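Local atomic coordinates of protein of unknown function with a cupin-like fold (Ralstonia eutropha, PDB entry 3CJX), a protein that is of unknown function but adopts a cupin-like beta-sandwich fold and belongs to the ChrR-like cupin family. Residues A48-A51 with P52-L56; L21-G25 with G26-T30. All blocks are in the same frame, centred on the assembly; numbering follows the deposited sequence.

Contact 1: residues A48-A51 with P52-L56; sequences ASFA and PGLTL
Phe50 turns the edge of its ring to Leu54, whose CD1 lies 4.3 Å from Phe50 CD1, close to the ring plane. Leu56 comes to the same ring obliquely, its side chain crossing that of Phe50 at about a right angle, with Leu56 CD1 4.2 Å from Phe50 CE1. This is the local closure of a loop just after a strand: 43-50 ends at Phe50, the chain bends through Pro52 and Gly53, and the two leucines return to the aromatic ring. Pro52, with its restricted phi and no N-H to offer a neighbouring strand, suits the exit, and Gly53 takes the positive phi (75°) that glycine adopts easily. Leu54 has CG anti to its carbonyl carbon (chi1 -63°), and from there its branch reaches both the ring and the backbone: Leu54 CG rests 3.4 Å from Ala51 O. That carbonyl accepts a hydrogen bond from Thr102 OG1, so a polar atom beside apolar carbon has its partner. Beyond the loop, Phe50 meets the ring of Phe100 in strand 97-101 of the other, antiparallel sheet, while Thr30 of the neighbouring strand 30-38 touches Phe50, Leu54 and Leu56.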
ATOM      1  N   ALA A  48      -4.888   2.607  -1.694  1.00 35.95           N
ATOM      2  CA  ALA A  48      -3.985   3.479  -2.460  1.00 35.78           C
ATOM      3  C   ALA A  48      -4.771   4.175  -3.573  1.00 36.20           C
ATOM      4  O   ALA A  48      -5.748   3.631  -4.082  1.00 36.27           O
ATOM      5  CB  ALA A  48      -2.820   2.690  -3.041  1.00 34.21           C
ATOM      6  N   SER A  49      -4.359   5.391  -3.916  1.00 36.86           N
ATOM      7  CA  SER A  49      -4.972   6.171  -4.992  1.00 37.28           C
ATOM      8  C   SER A  49      -3.833   6.626  -5.903  1.00 37.27           C
ATOM      9  O   SER A  49      -3.022   7.467  -5.533  1.00 36.15           O
ATOM     10  CB  SER A  49      -5.761   7.358  -4.449  1.00 36.48           C
ATOM     11  OG  SER A  49      -6.459   8.010  -5.492  1.00 40.20           O
ATOM     12  N   PHE A  50      -3.773   6.034  -7.093  1.00 38.13           N
ATOM     13  CA  PHE A  50      -2.699   6.298  -8.025  1.00 37.70           C
ATOM     14  C   PHE A  50      -3.051   7.231  -9.169  1.00 38.04           C
ATOM     15  O   PHE A  50      -4.097   7.096  -9.801  1.00 38.95           O
ATOM     16  CB  PHE A  50      -2.226   4.998  -8.618  1.00 37.25           C
ATOM     17  CG  PHE A  50      -1.673   4.042  -7.618  1.00 34.46           C
ATOM     18  CD1 PHE A  50      -0.357   4.138  -7.211  1.00 33.55           C
ATOM     19  CD2 PHE A  50      -2.446   3.014  -7.139  1.00 35.70           C
ATOM     20  CE1 PHE A  50       0.167   3.246  -6.324  1.00 35.11           C
ATOM     21  CE2 PHE A  50      -1.931   2.109  -6.236  1.00 37.44           C
ATOM     22  CZ  PHE A  50      -0.620   2.225  -5.827  1.00 35.70           C
ATOM     23  N   ALA A  51      -2.138   8.158  -9.434  1.00 37.13           N
ATOM     24  CA  ALA A  51      -2.279   9.113 -10.500  1.00 37.05           C
ATOM     25  C   ALA A  51      -1.931   8.425 -11.810  1.00 36.83           C
ATOM     26  O   ALA A  51      -1.216   7.417 -11.806  1.00 36.94           O
ATOM     27  CB  ALA A  51      -1.329  10.282 -10.255  1.00 36.18           C
ATOM     28  N   PRO A  52      -2.441   8.949 -12.935  1.00 36.27           N
ATOM     29  CA  PRO A  52      -2.082   8.383 -14.228  1.00 36.07           C
ATOM     30  C   PRO A  52      -0.610   8.568 -14.574  1.00 36.11           C
ATOM     31  O   PRO A  52       0.033   9.474 -14.075  1.00 36.14           O
ATOM     32  CB  PRO A  52      -2.909   9.212 -15.215  1.00 37.05           C
ATOM     33  CG  PRO A  52      -3.984   9.851 -14.418  1.00 36.16           C
ATOM     34  CD  PRO A  52      -3.403  10.060 -13.067  1.00 36.52           C
ATOM     35  N   GLY A  53      -0.092   7.701 -15.431  1.00 36.82           N
ATOM     36  CA  GLY A  53       1.271   7.794 -15.921  1.00 36.15           C
ATOM     37  C   GLY A  53       2.393   7.392 -14.979  1.00 35.98           C
ATOM     38  O   GLY A  53       3.537   7.807 -15.166  1.00 36.01           O
ATOM     39  N   LEU A  54       2.100   6.587 -13.976  1.00 35.35           N
ATOM     40  CA  LEU A  54       3.149   6.193 -13.043  1.00 36.15           C
ATOM     41  C   LEU A  54       3.806   4.883 -13.402  1.00 36.00           C
ATOM     42  O   LEU A  54       3.185   3.988 -13.951  1.00 36.21           O
ATOM     43  CB  LEU A  54       2.628   6.062 -11.618  1.00 36.21           C
ATOM     44  CG  LEU A  54       2.079   7.328 -10.969  1.00 39.48           C
ATOM     45  CD1 LEU A  54       1.793   7.006  -9.513  1.00 35.37           C
ATOM     46  CD2 LEU A  54       3.045   8.530 -11.109  1.00 33.80           C
ATOM     47  N   THR A  55       5.092   4.821 -13.101  1.00 36.60           N
ATOM     48  CA  THR A  55       5.901   3.627 -13.241  1.00 36.37           C
ATOM     49  C   THR A  55       6.727   3.536 -11.971  1.00 36.39           C
ATOM     50  O   THR A  55       7.690   4.258 -11.797  1.00 37.39           O
ATOM     51  CB  THR A  55       6.811   3.701 -14.443  1.00 35.82           C
ATOM     52  OG1 THR A  55       6.005   3.638 -15.611  1.00 34.59           O
ATOM     53  CG2 THR A  55       7.776   2.535 -14.452  1.00 30.25           C
ATOM     54  N   LEU A  56       6.315   2.679 -11.061  1.00 36.89           N
ATOM     55  CA  LEU A  56       7.023   2.530  -9.799  1.00 37.39           C
ATOM     56  C   LEU A  56       8.256   1.662  -9.982  1.00 37.44           C
ATOM     57  O   LEU A  56       8.446   1.060 -11.039  1.00 36.00           O
ATOM     58  CB  LEU A  56       6.093   1.937  -8.741  1.00 37.77           C
ATOM     59  CG  LEU A  56       4.868   2.787  -8.427  1.00 39.22           C
ATOM     60  CD1 LEU A  56       3.967   2.001  -7.499  1.00 38.90           C
ATOM     61  CD2 LEU A  56       5.271   4.143  -7.846  1.00 38.38           C
TER

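Contact 2: residues L21-G25 with G26-T30; sequences LKALG and GHEGT
Leu24 N gives a nearly straight hydrogen bond to Thr30 O (2.9 Å, N-H...O angle 166°), met almost end-on to the carbonyl, and His27 N binds Leu24 O at 2.9 Å. Together they close a compact loop leading into strand 30-38 of the cupin-like fold; a type II beta turn, His27 to Thr30, delivers the chain into the strand, with Gly29 at its third position, where the positive phi suits glycine. The two bonds differ in geometry: the His27 N-H reaches Leu24 O from above the carbonyl plane, 53° out of it, rather than along a lone pair. Gly26 N adds a bond to Ala23 O that is weak because it is strongly bent. Within the turn, Thr30 N closes on His27 O, the same oxygen that Ala23 CA approaches to 3.3 Å in a CA-H...O contact.

Glycine suits two further places here. Gly25 and Gly26 both have positive phi, which lets the chain wind tightly between Leu24 and His27.

Packing surrounds this polar framework. Ala23 takes a left-handed backbone conformation, which its single methyl tolerates, and its CB then lies against OE1 of Glu28, whose bent chain brings its end back toward the loop. In Leu24, CG anti to N (chi1 -178°) directs the branch away from the backbone N. The side chain touches Trp141 of helix 135-148 and Ile32 of strand 30-38, while Leu24 CB lies 4.2 Å from Thr30 CG2. Leu21 packs on the same helix, and Asp31 OD1 accepts a hydrogen bond from Ala23 N. On the exposed flank, Gly25 O sits over the centre of the His27 ring, 3.8 Å above its plane.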
ATOM      1  N   LEU A  21      -3.375  10.601   2.541  1.00 35.73           N
ATOM      2  CA  LEU A  21      -2.052  11.125   2.816  1.00 35.76           C
ATOM      3  C   LEU A  21      -1.397  11.227   1.437  1.00 36.22           C
ATOM      4  O   LEU A  21      -1.424  10.269   0.666  1.00 36.63           O
ATOM      5  CB  LEU A  21      -1.285  10.169   3.732  1.00 35.58           C
ATOM      6  CG  LEU A  21      -1.938   9.908   5.092  1.00 35.20           C
ATOM      7  CD1 LEU A  21      -1.137   8.893   5.903  1.00 30.67           C
ATOM      8  CD2 LEU A  21      -2.086  11.239   5.835  1.00 31.92           C
ATOM      9  N   LYS A  22      -0.834  12.381   1.111  1.00 36.79           N
ATOM     10  CA  LYS A  22      -0.280  12.603  -0.222  1.00 36.72           C
ATOM     11  C   LYS A  22       1.204  12.288  -0.388  1.00 36.46           C
ATOM     12  O   LYS A  22       1.997  12.454   0.539  1.00 35.83           O
ATOM     13  CB  LYS A  22      -0.583  14.025  -0.673  1.00 37.15           C
ATOM     14  CG  LYS A  22      -2.085  14.359  -0.534  1.00 38.63           C
ATOM     15  CD  LYS A  22      -2.600  15.195  -1.676  1.00 42.66           C
ATOM     16  CE  LYS A  22      -4.147  15.212  -1.828  1.00 45.38           C
ATOM     17  NZ  LYS A  22      -4.984  14.764  -0.662  1.00 47.89           N
ATOM     18  N   ALA A  23       1.550  11.768  -1.566  1.00 36.38           N
ATOM     19  CA  ALA A  23       2.930  11.502  -1.943  1.00 35.97           C
ATOM     20  C   ALA A  23       3.724  10.620  -0.997  1.00 36.29           C
ATOM     21  O   ALA A  23       4.717  11.068  -0.437  1.00 36.86           O
ATOM     22  CB  ALA A  23       3.662  12.834  -2.136  1.00 34.03           C
ATOM     23  N   LEU A  24       3.299   9.373  -0.833  1.00 37.72           N
ATOM     24  CA  LEU A  24       4.007   8.405   0.025  1.00 38.89           C
ATOM     25  C   LEU A  24       5.509   8.389  -0.242  1.00 39.70           C
ATOM     26  O   LEU A  24       5.942   8.288  -1.403  1.00 39.98           O
ATOM     27  CB  LEU A  24       3.469   6.990  -0.197  1.00 40.40           C
ATOM     28  CG  LEU A  24       4.070   5.855   0.657  1.00 41.21           C
ATOM     29  CD1 LEU A  24       3.790   6.131   2.131  1.00 39.32           C
ATOM     30  CD2 LEU A  24       3.496   4.484   0.228  1.00 38.42           C
ATOM     31  N   GLY A  25       6.294   8.458   0.837  1.00 40.40           N
ATOM     32  CA  GLY A  25       7.760   8.525   0.758  1.00 40.68           C
ATOM     33  C   GLY A  25       8.263   9.602  -0.195  1.00 40.94           C
ATOM     34  O   GLY A  25       9.314   9.441  -0.817  1.00 42.34           O
ATOM     35  N   GLY A  26       7.507  10.693  -0.324  1.00 40.76           N
ATOM     36  CA  GLY A  26       7.864  11.777  -1.243  1.00 40.32           C
ATOM     37  C   GLY A  26       7.682  11.468  -2.718  1.00 40.60           C
ATOM     38  O   GLY A  26       8.254  12.170  -3.550  1.00 41.77           O
ATOM     39  N   HIS A  27       6.904  10.430  -3.041  1.00 41.01           N
ATOM     40  CA  HIS A  27       6.638  10.044  -4.427  1.00 41.31           C
ATOM     41  C   HIS A  27       5.294  10.557  -4.896  1.00 40.43           C
ATOM     42  O   HIS A  27       4.245   9.984  -4.589  1.00 39.90           O
ATOM     43  CB  HIS A  27       6.696   8.531  -4.605  1.00 42.74           C
ATOM     44  CG  HIS A  27       8.050   7.956  -4.329  1.00 48.21           C
ATOM     45  ND1 HIS A  27       8.239   6.761  -3.662  1.00 51.15           N
ATOM     46  CD2 HIS A  27       9.288   8.444  -4.587  1.00 49.72           C
ATOM     47  CE1 HIS A  27       9.537   6.519  -3.564  1.00 51.33           C
ATOM     48  NE2 HIS A  27      10.194   7.533  -4.104  1.00 51.15           N
ATOM     49  N   GLU A  28       5.351  11.633  -5.667  1.00 39.90           N
ATOM     50  CA  GLU A  28       4.172  12.252  -6.231  1.00 39.57           C
ATOM     51  C   GLU A  28       3.347  11.212  -7.007  1.00 38.77           C
ATOM     52  O   GLU A  28       3.897  10.379  -7.725  1.00 39.62           O
ATOM     53  CB  GLU A  28       4.623  13.381  -7.160  1.00 40.04           C
ATOM     54  CG  GLU A  28       3.649  14.526  -7.307  1.00 45.23           C
ATOM     55  CD  GLU A  28       3.340  15.209  -5.968  1.00 51.71           C
ATOM     56  OE1 GLU A  28       4.169  15.105  -5.023  1.00 54.13           O
ATOM     57  OE2 GLU A  28       2.272  15.862  -5.867  1.00 49.48           O
ATOM     58  N   GLY A  29       2.034  11.233  -6.822  1.00 37.78           N
ATOM     59  CA  GLY A  29       1.146  10.323  -7.531  1.00 37.62           C
ATOM     60  C   GLY A  29       0.711   9.087  -6.767  1.00 37.55           C
ATOM     61  O   GLY A  29      -0.212   8.391  -7.194  1.00 37.85           O
ATOM     62  N   THR A  30       1.371   8.800  -5.651  1.00 37.40           N
ATOM     63  CA  THR A  30       0.982   7.689  -4.799  1.00 37.23           C
ATOM     64  C   THR A  30       0.391   8.238  -3.493  1.00 37.37           C
ATOM     65  O   THR A  30       1.121   8.663  -2.598  1.00 38.47           O
ATOM     66  CB  THR A  30       2.165   6.760  -4.512  1.00 37.36           C
ATOM     67  OG1 THR A  30       2.701   6.288  -5.749  1.00 40.11           O
ATOM     68  CG2 THR A  30       1.726   5.584  -3.694  1.00 33.50           C
TER

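Overall arrangement
Contact 2 precedes contact 1 along the chain, and their centres lie 10 Å apart on the same side of the protein. Residues 21-30 lead into strand 30-38, whereas 48-56 leave its antiparallel neighbour, strand 43-50, so the entry to one strand adjoins the exit from the next in the mixed sheet. They touch directly: Ala51 N probably donates a hydrogen bond to Gly29 O at 3.0 Å, and Leu54 CD1 packs against Gly29 O at 3.4 Å. The 52-56 loop then runs to strand 58-61 of the other sheet. Together the contacts bring the start of strand 30-38 and the end of strand 43-50 together at the same end of that strand pair.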